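Local coordinates for Endoglucanase(Endo-1,4-beta-glucanase)protein (Pseudomonas stutzeri, PDB 6R2J), which probably hydrolyses beta-1,4-glucosidic bonds of cellulose as a family 5 endoglucanase, and is captured here in complex with cellobiose, at residues Ile18-Phe23 with His35-Pro39; Phe59-Gln65 with Ala118-Trp123; Leu84-Ala88 with Phe130-Leu136; Gln242-Gly248 with Ile321-Ala326; Gly254-Asp258 with Tyr292-Ile296. The contacts are given in a common frame with arbitrary orientation. Residues are numbered along the deposited sequence.

Contact 1. Residues Ile18-Phe23 with His35-Pro39; sequences ISGAGF and HYFYP
This is a buried loop-on-loop contact inside the connection between strand 14-18 and helix 41-49, where Ile18-Phe23 leaves the barrel strand and His35-Pro39 returns to run beside it. The backbone kinks sharply: the peptide bond between Ser19 and Gly20 is cis, Gly20 sits at phi/psi -149/41°, and a type I turn from Gly20 to Phe23 is closed by Phe23 N to Gly20 O at 3.2 Å. Tyr36, Phe37 and Tyr38 are extended, and the register sets Gly20 opposite Phe37 with their CA atoms 4.7 Å apart. Gly20 N donates to Phe37 O at 2.7 Å, an acceptor whose position is less certain, and Phe37 N donates to Gly20 O at 3.1 Å; this two-way pairing is that of an antiparallel hydrogen-bonded pair, though neither segment is a regular strand. In the (beta/alpha)8 barrel of family 5, such loops after the strands form the substrate-facing end, and the Phe23 side chain lies about 14 Å from a bound glucose unit. Phe23 (chi1 m) meets Phe37 obliquely, CD2 to CE2 3.6 Å, centroids 5.7 Å apart and planes at 78°; Trp289 meets the Phe23 ring edge-to-face. Deeper in, Ala21 CB touches Tyr38 CE1 at 3.3 Å, and Ile18 CG2 meets Pro39 CG at 3.8 Å. Tyr36 CB lies 3.2 Å from Gly20 O; the hydroxyls of Tyr36 and Tyr38 both bond to Gln76.

Contact 2. Residues Phe59-Gln65 with Ala118-Trp123; sequences FIWERVQ and AYASVW
In this (beta/alpha)8 barrel the short, weakly bonded helix 61-64, just after strand 54-59, packs against one side of the early turns of helix 116-130, with Trp61 (chi1 t) as the wedge between them. The backbones stay well apart, the nearest CA atoms being Gln65 and Val122 at 7.8 Å, so side chains and water fill the gap. Starting at Ala118, the helix presents its carbonyl: Ala118 O lies 3.6 Å from Trp61 CZ2 and accepts a hydrogen bond from a water at 2.7 Å, which also donates to Gln65 OE1 at 2.7 Å. Tyr119 follows, its CD1 3.7 Å from Trp61 CZ3 and the two six-membered rings oblique, centroids 5.7 Å apart with planes at 39°; its hydroxyl bonds to Ile141 O. Ser121 OG reaches Gln65 NE2 through a second water, 3.0 Å from Ser121 OG and 2.8 Å from Gln65 NE2, which also bonds to Ser70 O. Val122 (chi1 p) makes the largest contribution on the helix. Its CG1 sits over the face of the Trp61 five-membered ring, 3.8 Å from the centroid, in a CH-pi contact, while its CG2 is 4.4 Å from Val64 CG2. Trp123 bonds through NE1 to Ile141 O and puts CH2 4.2 Å from Phe59 CZ, near the plane of the Phe59 ring. The Trp61 indole is fixed within its own segment, with NE1 donating to Gln65 OE1 at 2.9 Å.

Contact 3. Residues Leu84-Ala88 with Phe130-Leu136; sequences LDLAA and FKGHPGL
An alpha-to-beta loop of the barrel, leading from helix 116-130 into strand 136-140, lies across the last turns of the preceding barrel helix. Residues 84-88 are helical; the loop makes a type II turn from Phe130 to His133, then a type I turn from His133 to Leu136. His133 (chi1 t) uses both ring nitrogens: NE2 donates to Asp85 OD1 at 2.6 Å and ND1 accepts from Gly135 N at 2.9 Å. Leu84 CB lies over one face of this imidazole, 3.6 Å from its centroid, a CH-pi contact. The Leu84 side chain (chi1 m, chi2 t) continues to Phe130, CD1 to CD1 3.5 Å, and its CD2 is 4.2 Å from Leu136 CD1. The backbones close to 4.0 Å between the CA atoms of Ala88 and Gly135, with Ala88 CB 3.4 Å from Gly135 N; a CB on Gly135 would clash with Leu84 O and Ala88 CB. Strand 93-98 lies beneath: Val94 bonds to the Gly135 backbone and packs on Leu84, and Leu96 receives Phe130 and Leu136.

Contact 4. Residues Gln242-Gly248 with Ile321-Ala326; sequences QKHGQKG and IGPTPA
The C-terminal tail runs along the end of a barrel helix and the turn that follows it. Helix 229-244 runs out here; Gly245, at phi 64°, is the first residue to leave helical angles, in a Schellman motif, with Gly245 N bonded to Gln242 O at 3.2 Å, and the chain then extends through Gln246 and Lys247. A cis peptide bond joins Gly322 to Pro323. Two CA pairs set the register: Gln242 with Pro325 at 3.9 Å and Lys247 with Gly322 at 5.2 Å.

The hydrogen bond between the segments is backbone to backbone, Gly248 N to Gly322 O at 2.8 Å and nearly linear. Two CA-H...O contacts accompany it, Lys247 CA to Gly322 O and Pro325 CA to Gln242 O, each 3.4 Å. Packing falls mainly to the prolines: Pro323 CB meets Gln242 CG at 3.5 Å and Pro325 CG lies 3.7 Å from Gly245 CA. Lys247 CB is 3.9 Å from Ile321 CG2.

Pro323 also packs on Ile238 and Leu241 of helix 229-244 and on Asn276 of helix 260-276. Gly322 hydrogen-bonds to the backbone of Cys277, whose disulfide with Cys318 ties the tail down, and the backbone of Lys247 to that of Tyr203 in strand 201-206.

Contact 5. Residues Gly254-Asp258 with Tyr292-Ile296; sequences GIPDD and YKLAI
Lys293 supplies both polar links between these two loops. Its NZ forms a salt bridge with Asp258 OD2 at 2.9 Å, and its carbonyl O accepts a weak hydrogen bond from Asp257 N at 3.0 Å and another weak one from Gln306 NE2. The Asp257 carboxylate also lies beside Lys293, OD1 3.9 Å from Lys293 CG, but its charge is met by Arg304, in a salt bridge through OD2. Ile255 O is bonded by Gln306 NE2 and has Leu294 CA 3.2 Å away in a CA-H...O contact. Both segments follow barrel strands, 248-252 and 280-285, and so lie at the substrate-facing end of the (beta/alpha)8 fold, with the Leu294 side chain about 8 Å from a bound glucose unit. Residues 254-256 are extended; Tyr292 to Ala295 forms a type I turn closed by Ala295 N to Tyr292 O at 3.0 Å. Pro256 faces Leu294, CA to CA 4.3 Å and Pro256 CG to Leu294 CD1 3.9 Å. Tyr282 OH bonds to both Ile255 N and Leu294 O.

Overall arrangement
From the N terminus, contact 1 closes first, a short loop within the connection after strand 14-18. Contacts 2 and 3 then cross: residues 59-65 and 84-88 come in turn, followed by their partners 118-123 and 130-136, so the second and third beta-alpha units, and the loop into strand 136-140, are tied together. Contact 1 touches contact 2 through Arg63, which bonds to Ala21 O and Phe23 O. Further on, 242-248 opens contact 4; contact 5 opens and closes within that span, before the tail 321-326 returns. Contacts 1 and 5 join loops at the substrate-facing end of the barrel, whereas contacts 3 and 4 lie at its other end, their centres about 27 Å apart.

Contact 1. Residues Ile18-Phe23 with His35-Pro39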
# COMPACT_ATOMS: atom_id res chain seq x y z
N ILE A 18 5.86 -4.39 -3.69
CA ILE A 18 7.09 -4.66 -4.43
C ILE A 18 8.19 -3.67 -4.07
O ILE A 18 7.99 -2.44 -4.19
CB ILE A 18 6.84 -4.69 -5.95
CG1 ILE A 18 5.86 -5.84 -6.28
CG2 ILE A 18 8.15 -4.87 -6.71
CD1 ILE A 18 6.44 -7.29 -6.16
N SER A 19 9.35 -4.19 -3.63
CA SER A 19 10.52 -3.44 -3.23
C SER A 19 11.17 -2.81 -4.46
O SER A 19 10.88 -3.20 -5.61
CB SER A 19 11.48 -4.35 -2.45
OG SER A 19 11.73 -5.48 -3.22
N GLY A 20 12.13 -1.87 -4.23
CA GLY A 20 12.67 -1.52 -2.90
C GLY A 20 13.08 -0.06 -2.92
O GLY A 20 14.10 0.30 -2.39
N ALA A 21 12.27 0.80 -3.54
CA ALA A 21 12.57 2.22 -3.75
C ALA A 21 12.46 3.06 -2.48
O ALA A 21 12.92 4.21 -2.47
CB ALA A 21 11.64 2.80 -4.84
N GLY A 22 11.86 2.51 -1.43
CA GLY A 22 11.81 3.14 -0.14
C GLY A 22 12.77 2.58 0.87
O GLY A 22 12.68 2.96 2.04
N PHE A 23 13.67 1.70 0.46
CA PHE A 23 14.64 1.11 1.36
C PHE A 23 15.61 2.17 1.91
O PHE A 23 15.93 3.16 1.25
CB PHE A 23 15.48 0.10 0.55
CG PHE A 23 14.88 -1.29 0.44
CD1 PHE A 23 13.50 -1.50 0.46
CD2 PHE A 23 15.72 -2.40 0.31
CE1 PHE A 23 12.98 -2.79 0.37
CE2 PHE A 23 15.22 -3.68 0.26
CZ PHE A 23 13.84 -3.90 0.27
N HIS A 35 21.52 1.56 -1.91
CA HIS A 35 20.67 1.79 -0.76
C HIS A 35 19.23 1.43 -1.02
O HIS A 35 18.54 1.01 -0.10
CB HIS A 35 20.77 3.26 -0.36
CG HIS A 35 22.18 3.73 -0.20
ND1 HIS A 35 22.78 4.62 -1.07
CD2 HIS A 35 23.12 3.42 0.72
CE1 HIS A 35 24.03 4.83 -0.70
NE2 HIS A 35 24.27 4.10 0.38
N TYR A 36 18.78 1.57 -2.25
CA TYR A 36 17.44 1.20 -2.65
C TYR A 36 17.53 0.61 -4.05
O TYR A 36 18.58 0.64 -4.70
CB TYR A 36 16.47 2.39 -2.57
CG TYR A 36 16.77 3.51 -3.56
CD1 TYR A 36 16.28 3.46 -4.86
CD2 TYR A 36 17.56 4.61 -3.20
CE1 TYR A 36 16.53 4.46 -5.75
CE2 TYR A 36 17.82 5.61 -4.10
CZ TYR A 36 17.30 5.53 -5.38
OH TYR A 36 17.55 6.54 -6.29
N PHE A 37 16.42 0.04 -4.49
CA PHE A 37 16.40 -0.78 -5.69
C PHE A 37 15.02 -0.65 -6.31
O PHE A 37 14.01 -0.51 -5.62
CB PHE A 37 16.62 -2.29 -5.40
CG PHE A 37 17.66 -2.55 -4.38
CD1 PHE A 37 18.98 -2.32 -4.68
CD2 PHE A 37 17.33 -2.96 -3.10
CE1 PHE A 37 19.96 -2.51 -3.74
CE2 PHE A 37 18.30 -3.13 -2.16
CZ PHE A 37 19.62 -2.94 -2.49
N TYR A 38 14.99 -0.74 -7.58
CA TYR A 38 13.80 -0.82 -8.41
C TYR A 38 13.69 -2.20 -9.08
O TYR A 38 14.68 -2.85 -9.40
CB TYR A 38 13.86 0.29 -9.47
CG TYR A 38 13.24 1.58 -8.97
CD1 TYR A 38 13.90 2.39 -8.08
CD2 TYR A 38 11.96 1.95 -9.36
CE1 TYR A 38 13.31 3.57 -7.62
CE2 TYR A 38 11.36 3.12 -8.90
CZ TYR A 38 12.03 3.93 -8.04
OH TYR A 38 11.42 5.08 -7.58
N PRO A 39 12.46 -2.69 -9.22
CA PRO A 39 12.27 -4.02 -9.78
C PRO A 39 12.52 -4.02 -11.29
O PRO A 39 12.58 -2.98 -11.95
CB PRO A 39 10.81 -4.34 -9.44
CG PRO A 39 10.13 -2.97 -9.35
CD PRO A 39 11.19 -2.05 -8.81

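Contact 2. Residues Phe59-Gln65 with Ala118-Trp123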
# COMPACT_ATOMS: atom_id res chain seq x y z
N PHE A 59 7.70 4.36 -2.59
CA PHE A 59 8.79 5.25 -2.91
C PHE A 59 8.79 6.30 -1.81
O PHE A 59 7.84 6.39 -0.99
CB PHE A 59 8.60 5.79 -4.33
CG PHE A 59 7.50 6.79 -4.42
CD1 PHE A 59 6.19 6.38 -4.52
CD2 PHE A 59 7.78 8.16 -4.32
CE1 PHE A 59 5.16 7.31 -4.57
CE2 PHE A 59 6.78 9.09 -4.34
CZ PHE A 59 5.47 8.68 -4.49
N ILE A 60 9.85 7.11 -1.75
CA ILE A 60 9.88 8.19 -0.77
C ILE A 60 9.95 9.56 -1.44
O ILE A 60 10.56 9.74 -2.50
CB ILE A 60 10.94 8.02 0.35
CG1 ILE A 60 12.36 7.99 -0.22
CG2 ILE A 60 10.61 6.73 1.19
CD1 ILE A 60 13.43 7.96 0.85
N TRP A 61 9.31 10.52 -0.80
CA TRP A 61 9.29 11.89 -1.30
C TRP A 61 10.71 12.45 -1.45
O TRP A 61 11.03 13.10 -2.46
CB TRP A 61 8.38 12.71 -0.36
CG TRP A 61 8.19 14.13 -0.67
CD1 TRP A 61 8.71 14.85 -1.72
CD2 TRP A 61 7.43 15.05 0.12
NE1 TRP A 61 8.33 16.17 -1.61
CE2 TRP A 61 7.53 16.32 -0.50
CE3 TRP A 61 6.68 14.93 1.31
CZ2 TRP A 61 6.90 17.44 0.01
CZ3 TRP A 61 6.08 16.05 1.82
CH2 TRP A 61 6.21 17.30 1.18
N GLU A 62 11.60 12.12 -0.50
CA GLU A 62 12.95 12.67 -0.50
C GLU A 62 13.75 12.28 -1.74
O GLU A 62 14.71 12.96 -2.09
CB GLU A 62 13.67 12.20 0.77
CG GLU A 62 13.12 12.83 2.06
CD GLU A 62 11.97 12.04 2.71
OE1 GLU A 62 11.45 11.10 2.08
OE2 GLU A 62 11.58 12.37 3.85
N ARG A 63 13.38 11.20 -2.41
CA ARG A 63 14.09 10.80 -3.61
C ARG A 63 13.47 11.36 -4.88
O ARG A 63 14.16 11.42 -5.90
CB ARG A 63 14.25 9.26 -3.65
CG ARG A 63 15.23 8.74 -2.61
CD ARG A 63 15.26 7.22 -2.45
NE ARG A 63 16.27 6.86 -1.44
CZ ARG A 63 16.17 5.86 -0.56
NH1 ARG A 63 15.13 5.06 -0.54
NH2 ARG A 63 17.17 5.64 0.31
N VAL A 64 12.17 11.73 -4.85
CA VAL A 64 11.54 12.41 -6.00
C VAL A 64 11.76 13.92 -5.92
O VAL A 64 11.74 14.59 -6.96
CB VAL A 64 10.04 12.12 -6.24
CG1 VAL A 64 9.83 10.64 -6.58
CG2 VAL A 64 9.20 12.60 -5.05
N GLN A 65 11.93 14.46 -4.71
CA GLN A 65 12.19 15.88 -4.50
C GLN A 65 13.22 16.00 -3.38
O GLN A 65 12.89 15.89 -2.19
CB GLN A 65 10.91 16.64 -4.17
CG GLN A 65 11.08 18.16 -4.26
CD GLN A 65 9.78 18.91 -4.06
OE1 GLN A 65 8.93 18.48 -3.29
NE2 GLN A 65 9.62 20.03 -4.76
N ALA A 118 3.53 22.44 0.39
CA ALA A 118 4.66 21.72 -0.20
C ALA A 118 4.27 20.29 -0.57
O ALA A 118 4.72 19.76 -1.59
CB ALA A 118 5.82 21.75 0.78
N TYR A 119 3.47 19.66 0.27
CA TYR A 119 2.93 18.34 0.02
C TYR A 119 1.93 18.36 -1.14
O TYR A 119 2.03 17.54 -2.06
CB TYR A 119 2.29 17.90 1.33
CG TYR A 119 1.77 16.53 1.40
CD1 TYR A 119 2.53 15.44 1.01
CD2 TYR A 119 0.51 16.30 1.90
CE1 TYR A 119 2.03 14.16 1.09
CE2 TYR A 119 -0.01 15.02 1.98
CZ TYR A 119 0.76 13.94 1.57
OH TYR A 119 0.23 12.65 1.66
N ALA A 120 0.96 19.28 -1.11
CA ALA A 120 0.04 19.42 -2.23
C ALA A 120 0.78 19.57 -3.57
O ALA A 120 0.41 18.93 -4.56
CB ALA A 120 -0.87 20.61 -1.98
N SER A 121 1.82 20.42 -3.62
CA SER A 121 2.51 20.67 -4.89
C SER A 121 3.19 19.41 -5.41
O SER A 121 3.09 19.09 -6.60
CB SER A 121 3.54 21.79 -4.74
OG SER A 121 4.42 21.80 -5.84
N VAL A 122 3.89 18.69 -4.53
CA VAL A 122 4.60 17.50 -4.96
C VAL A 122 3.62 16.49 -5.53
O VAL A 122 3.90 15.84 -6.53
CB VAL A 122 5.56 16.94 -3.88
CG1 VAL A 122 4.85 16.23 -2.79
CG2 VAL A 122 6.60 16.06 -4.59
N TRP A 123 2.41 16.39 -4.94
CA TRP A 123 1.43 15.45 -5.46
C TRP A 123 0.81 15.97 -6.76
O TRP A 123 0.61 15.22 -7.72
CB TRP A 123 0.38 15.10 -4.39
CG TRP A 123 0.77 13.82 -3.70
CD1 TRP A 123 1.04 13.62 -2.36
CD2 TRP A 123 0.96 12.55 -4.33
NE1 TRP A 123 1.40 12.30 -2.13
CE2 TRP A 123 1.35 11.63 -3.32
CE3 TRP A 123 0.85 12.10 -5.65
CZ2 TRP A 123 1.62 10.28 -3.60
CZ3 TRP A 123 1.12 10.75 -5.92
CH2 TRP A 123 1.48 9.86 -4.89
O HOH W 1 7.01 20.37 -2.78
O HOH W 2 7.37 21.62 -5.16

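Contact 3. Residues Leu84-Ala88 with Phe130-Leu136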
# COMPACT_ATOMS: atom_id res chain seq x y z
N LEU A 84 5.75 1.55 -13.72
CA LEU A 84 4.39 1.54 -14.24
C LEU A 84 4.34 0.89 -15.62
O LEU A 84 3.38 0.18 -15.93
CB LEU A 84 3.84 2.96 -14.32
CG LEU A 84 3.73 3.83 -13.08
CD1 LEU A 84 3.32 5.27 -13.40
CD2 LEU A 84 2.73 3.17 -12.13
N ASP A 85 5.36 1.13 -16.44
CA ASP A 85 5.39 0.53 -17.78
C ASP A 85 5.44 -0.98 -17.70
O ASP A 85 4.74 -1.69 -18.44
CB ASP A 85 6.62 1.02 -18.55
CG ASP A 85 6.49 2.43 -19.05
OD1 ASP A 85 5.33 2.90 -19.25
OD2 ASP A 85 7.57 3.06 -19.24
N LEU A 86 6.34 -1.51 -16.86
CA LEU A 86 6.54 -2.95 -16.78
C LEU A 86 5.32 -3.62 -16.15
O LEU A 86 4.90 -4.70 -16.60
CB LEU A 86 7.83 -3.26 -16.00
CG LEU A 86 9.13 -2.81 -16.68
CD1 LEU A 86 10.27 -2.99 -15.72
CD2 LEU A 86 9.38 -3.57 -17.96
N ALA A 87 4.72 -2.98 -15.14
CA ALA A 87 3.47 -3.49 -14.59
C ALA A 87 2.41 -3.61 -15.67
O ALA A 87 1.81 -4.68 -15.84
CB ALA A 87 2.99 -2.60 -13.42
N ALA A 88 2.21 -2.54 -16.45
CA ALA A 88 1.09 -2.51 -17.40
C ALA A 88 1.29 -3.49 -18.55
O ALA A 88 0.33 -4.10 -19.05
CB ALA A 88 0.92 -1.09 -17.96
N PHE A 130 2.27 11.29 -14.12
CA PHE A 130 1.75 9.93 -14.31
C PHE A 130 0.28 9.85 -14.72
O PHE A 130 -0.19 8.76 -15.05
CB PHE A 130 1.98 9.08 -13.05
CG PHE A 130 3.40 9.09 -12.58
CD1 PHE A 130 4.40 8.61 -13.37
CD2 PHE A 130 3.73 9.57 -11.33
CE1 PHE A 130 5.73 8.60 -12.90
CE2 PHE A 130 5.04 9.58 -10.87
CZ PHE A 130 6.04 9.09 -11.66
N LYS A 131 -0.43 10.97 -14.78
CA LYS A 131 -1.79 11.04 -15.29
C LYS A 131 -1.97 10.23 -16.57
O LYS A 131 -1.30 10.48 -17.58
CB LYS A 131 -2.12 12.53 -15.54
CG LYS A 131 -3.48 12.85 -16.20
CD LYS A 131 -3.60 14.36 -16.52
CE LYS A 131 -4.98 14.72 -17.16
NZ LYS A 131 -4.94 14.79 -18.68
N GLY A 132 -2.89 9.28 -16.52
CA GLY A 132 -3.28 8.54 -17.70
C GLY A 132 -2.47 7.30 -17.99
O GLY A 132 -2.73 6.64 -19.01
N HIS A 133 -1.51 6.96 -17.14
CA HIS A 133 -0.65 5.84 -17.43
C HIS A 133 -1.44 4.55 -17.28
O HIS A 133 -2.15 4.37 -16.28
CB HIS A 133 0.57 5.81 -16.51
CG HIS A 133 1.62 4.86 -16.98
ND1 HIS A 133 1.39 3.51 -17.09
CD2 HIS A 133 2.85 5.08 -17.48
CE1 HIS A 133 2.45 2.93 -17.61
NE2 HIS A 133 3.36 3.86 -17.85
N PRO A 134 -1.34 3.62 -18.23
CA PRO A 134 -2.19 2.41 -18.14
C PRO A 134 -1.90 1.54 -16.92
O PRO A 134 -2.83 0.90 -16.38
CB PRO A 134 -1.96 1.68 -19.48
CG PRO A 134 -0.67 2.29 -20.06
CD PRO A 134 -0.61 3.71 -19.52
N GLY A 135 -0.65 1.49 -16.47
CA GLY A 135 -0.29 0.69 -15.34
C GLY A 135 -0.52 1.35 -14.01
O GLY A 135 -0.16 0.80 -12.97
N LEU A 136 -1.12 2.53 -14.01
CA LEU A 136 -1.39 3.22 -12.75
C LEU A 136 -2.81 2.92 -12.29
O LEU A 136 -3.77 3.19 -13.02
CB LEU A 136 -1.23 4.73 -12.90
CG LEU A 136 -1.50 5.55 -11.64
CD1 LEU A 136 -0.42 5.40 -10.58
CD2 LEU A 136 -1.66 7.01 -12.07

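Contact 4. Residues Gln242-Gly248 with Ile321-Ala326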
# COMPACT_ATOMS: atom_id res chain seq x y z
N GLN A 242 -18.09 -0.05 6.32
CA GLN A 242 -19.50 -0.25 6.01
C GLN A 242 -20.36 0.87 6.58
O GLN A 242 -21.28 1.36 5.90
CB GLN A 242 -19.96 -1.61 6.52
CG GLN A 242 -19.22 -2.79 5.84
CD GLN A 242 -19.62 -4.14 6.39
OE1 GLN A 242 -19.96 -5.06 5.62
NE2 GLN A 242 -19.58 -4.28 7.71
N LYS A 243 -20.09 1.28 7.82
CA LYS A 243 -20.94 2.29 8.45
C LYS A 243 -20.83 3.63 7.74
O LYS A 243 -21.83 4.33 7.56
CB LYS A 243 -20.61 2.41 9.93
CG LYS A 243 -21.04 1.21 10.78
CD LYS A 243 -22.36 1.49 11.49
CE LYS A 243 -23.20 0.22 11.60
NZ LYS A 243 -24.46 0.43 12.38
N HIS A 244 -19.63 4.00 7.31
CA HIS A 244 -19.44 5.25 6.60
C HIS A 244 -19.66 5.16 5.10
O HIS A 244 -19.46 6.15 4.41
CB HIS A 244 -18.04 5.77 6.85
CG HIS A 244 -17.86 6.23 8.24
ND1 HIS A 244 -17.56 5.37 9.27
CD2 HIS A 244 -18.02 7.45 8.80
CE1 HIS A 244 -17.50 6.05 10.40
NE2 HIS A 244 -17.76 7.31 10.14
N GLY A 245 -20.07 3.99 4.60
CA GLY A 245 -20.31 3.81 3.18
C GLY A 245 -19.09 3.97 2.30
O GLY A 245 -19.19 4.48 1.18
N GLN A 246 -17.94 3.48 2.75
CA GLN A 246 -16.68 3.73 2.06
C GLN A 246 -16.01 2.42 1.68
O GLN A 246 -16.33 1.35 2.23
CB GLN A 246 -15.73 4.53 2.96
CG GLN A 246 -16.35 5.86 3.43
CD GLN A 246 -16.68 6.77 2.24
OE1 GLN A 246 -17.61 7.58 2.28
NE2 GLN A 246 -15.90 6.65 1.18
N LYS A 247 -15.06 2.54 0.74
CA LYS A 247 -14.34 1.39 0.18
C LYS A 247 -13.02 1.19 0.92
O LYS A 247 -12.36 2.15 1.28
CB LYS A 247 -14.05 1.55 -1.31
CG LYS A 247 -15.27 1.75 -2.20
CD LYS A 247 -14.86 2.41 -3.51
CE LYS A 247 -14.35 3.86 -3.33
NZ LYS A 247 -14.10 4.53 -4.64
N GLY A 248 -12.63 -0.07 1.09
CA GLY A 248 -11.40 -0.37 1.79
C GLY A 248 -10.30 -1.10 1.03
O GLY A 248 -10.53 -1.73 -0.01
N ILE A 321 -15.34 -2.92 -5.53
CA ILE A 321 -14.55 -2.86 -4.31
C ILE A 321 -15.50 -2.64 -3.14
O ILE A 321 -16.38 -1.77 -3.20
CB ILE A 321 -13.45 -1.79 -4.40
CG1 ILE A 321 -12.55 -2.18 -5.59
CG2 ILE A 321 -12.71 -1.69 -3.08
CD1 ILE A 321 -11.80 -3.54 -5.42
N GLY A 322 -15.35 -3.47 -2.10
CA GLY A 322 -16.15 -3.35 -0.90
C GLY A 322 -15.37 -2.65 0.20
O GLY A 322 -14.36 -1.99 -0.06
N PRO A 323 -15.83 -2.82 1.46
CA PRO A 323 -17.02 -3.64 1.81
C PRO A 323 -18.39 -3.04 1.39
O PRO A 323 -18.48 -1.87 0.96
CB PRO A 323 -16.92 -3.80 3.34
CG PRO A 323 -16.26 -2.50 3.76
CD PRO A 323 -15.24 -2.18 2.66
N THR A 324 -19.43 -3.87 1.50
CA THR A 324 -20.77 -3.44 1.15
C THR A 324 -21.33 -2.62 2.30
O THR A 324 -21.46 -3.15 3.41
CB THR A 324 -21.63 -4.66 0.88
OG1 THR A 324 -21.46 -5.60 1.95
CG2 THR A 324 -21.20 -5.31 -0.41
N PRO A 325 -21.61 -1.32 2.10
CA PRO A 325 -22.22 -0.52 3.18
C PRO A 325 -23.46 -1.19 3.75
O PRO A 325 -24.06 -2.03 3.08
CB PRO A 325 -22.55 0.83 2.50
CG PRO A 325 -21.65 0.91 1.28
CD PRO A 325 -21.41 -0.54 0.86
N ALA A 326 -23.84 -0.85 4.98
CA ALA A 326 -25.08 -1.36 5.56
C ALA A 326 -26.24 -1.12 4.60
O ALA A 326 -27.02 -0.18 4.78
CB ALA A 326 -25.33 -0.69 6.90

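Contact 5. Residues Gly254-Asp258 with Tyr292-Ile296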
# COMPACT_ATOMS: atom_id res chain seq x y z
N GLY A 254 1.55 -9.46 6.40
CA GLY A 254 2.58 -10.41 6.01
C GLY A 254 2.87 -11.33 7.17
O GLY A 254 2.50 -11.04 8.31
N ILE A 255 3.52 -12.44 6.86
CA ILE A 255 3.81 -13.43 7.89
C ILE A 255 5.20 -13.99 7.68
O ILE A 255 5.70 -14.10 6.56
CB ILE A 255 2.79 -14.61 7.91
CG1 ILE A 255 2.80 -15.39 6.60
CG2 ILE A 255 1.38 -14.16 8.20
CD1 ILE A 255 1.85 -16.60 6.56
N PRO A 256 5.86 -14.35 8.79
CA PRO A 256 7.10 -15.12 8.66
C PRO A 256 6.84 -16.54 8.19
O PRO A 256 5.80 -17.13 8.48
CB PRO A 256 7.68 -15.12 10.08
CG PRO A 256 6.89 -14.00 10.85
CD PRO A 256 5.54 -14.04 10.21
N ASP A 257 7.82 -17.09 7.51
CA ASP A 257 7.77 -18.46 7.01
C ASP A 257 8.06 -19.52 8.07
O ASP A 257 8.12 -20.70 7.72
CB ASP A 257 8.80 -18.56 5.87
CG ASP A 257 10.27 -18.28 6.33
OD1 ASP A 257 10.58 -18.49 7.51
OD2 ASP A 257 11.14 -17.88 5.50
N ASP A 258 8.21 -19.17 9.35
CA ASP A 258 8.55 -20.15 10.38
C ASP A 258 7.54 -20.18 11.52
O ASP A 258 7.82 -20.74 12.60
CB ASP A 258 9.96 -19.91 10.90
CG ASP A 258 10.09 -18.59 11.65
OD1 ASP A 258 9.17 -17.73 11.54
OD2 ASP A 258 11.13 -18.43 12.36
N TYR A 292 14.75 -12.35 4.27
CA TYR A 292 13.67 -11.78 5.08
C TYR A 292 12.52 -12.79 5.21
O TYR A 292 11.99 -13.31 4.22
CB TYR A 292 13.23 -10.47 4.42
CG TYR A 292 12.13 -9.68 5.11
CD1 TYR A 292 12.11 -9.52 6.48
CD2 TYR A 292 11.11 -9.11 4.35
CE1 TYR A 292 11.07 -8.79 7.10
CE2 TYR A 292 10.08 -8.39 4.95
CZ TYR A 292 10.06 -8.20 6.31
OH TYR A 292 9.01 -7.46 6.87
N LYS A 293 12.17 -13.09 6.47
CA LYS A 293 11.27 -14.20 6.76
C LYS A 293 9.88 -13.94 6.20
O LYS A 293 9.16 -14.90 5.88
CB LYS A 293 11.16 -14.39 8.27
CG LYS A 293 12.22 -15.27 8.88
CD LYS A 293 11.85 -15.68 10.31
CE LYS A 293 12.98 -15.41 11.30
NZ LYS A 293 12.78 -16.06 12.64
N LEU A 294 9.49 -12.68 6.08
CA LEU A 294 8.17 -12.38 5.54
C LEU A 294 8.17 -12.28 4.01
O LEU A 294 7.10 -12.17 3.40
CB LEU A 294 7.64 -11.05 6.09
CG LEU A 294 6.98 -10.85 7.46
CD1 LEU A 294 8.06 -11.09 8.47
CD2 LEU A 294 6.38 -9.45 7.56
N ALA A 295 9.34 -12.29 3.38
CA ALA A 295 9.41 -12.04 1.94
C ALA A 295 8.68 -13.14 1.15
O ALA A 295 8.85 -14.33 1.43
CB ALA A 295 10.88 -11.95 1.50
N ILE A 296 7.89 -12.72 0.16
CA ILE A 296 7.24 -13.66 -0.76
C ILE A 296 7.99 -13.80 -2.09
O ILE A 296 7.52 -14.54 -2.97
CB ILE A 296 5.78 -13.21 -0.95
CG1 ILE A 296 4.88 -14.32 -1.51
CG2 ILE A 296 5.72 -12.02 -1.87
CD1 ILE A 296 3.39 -13.94 -1.60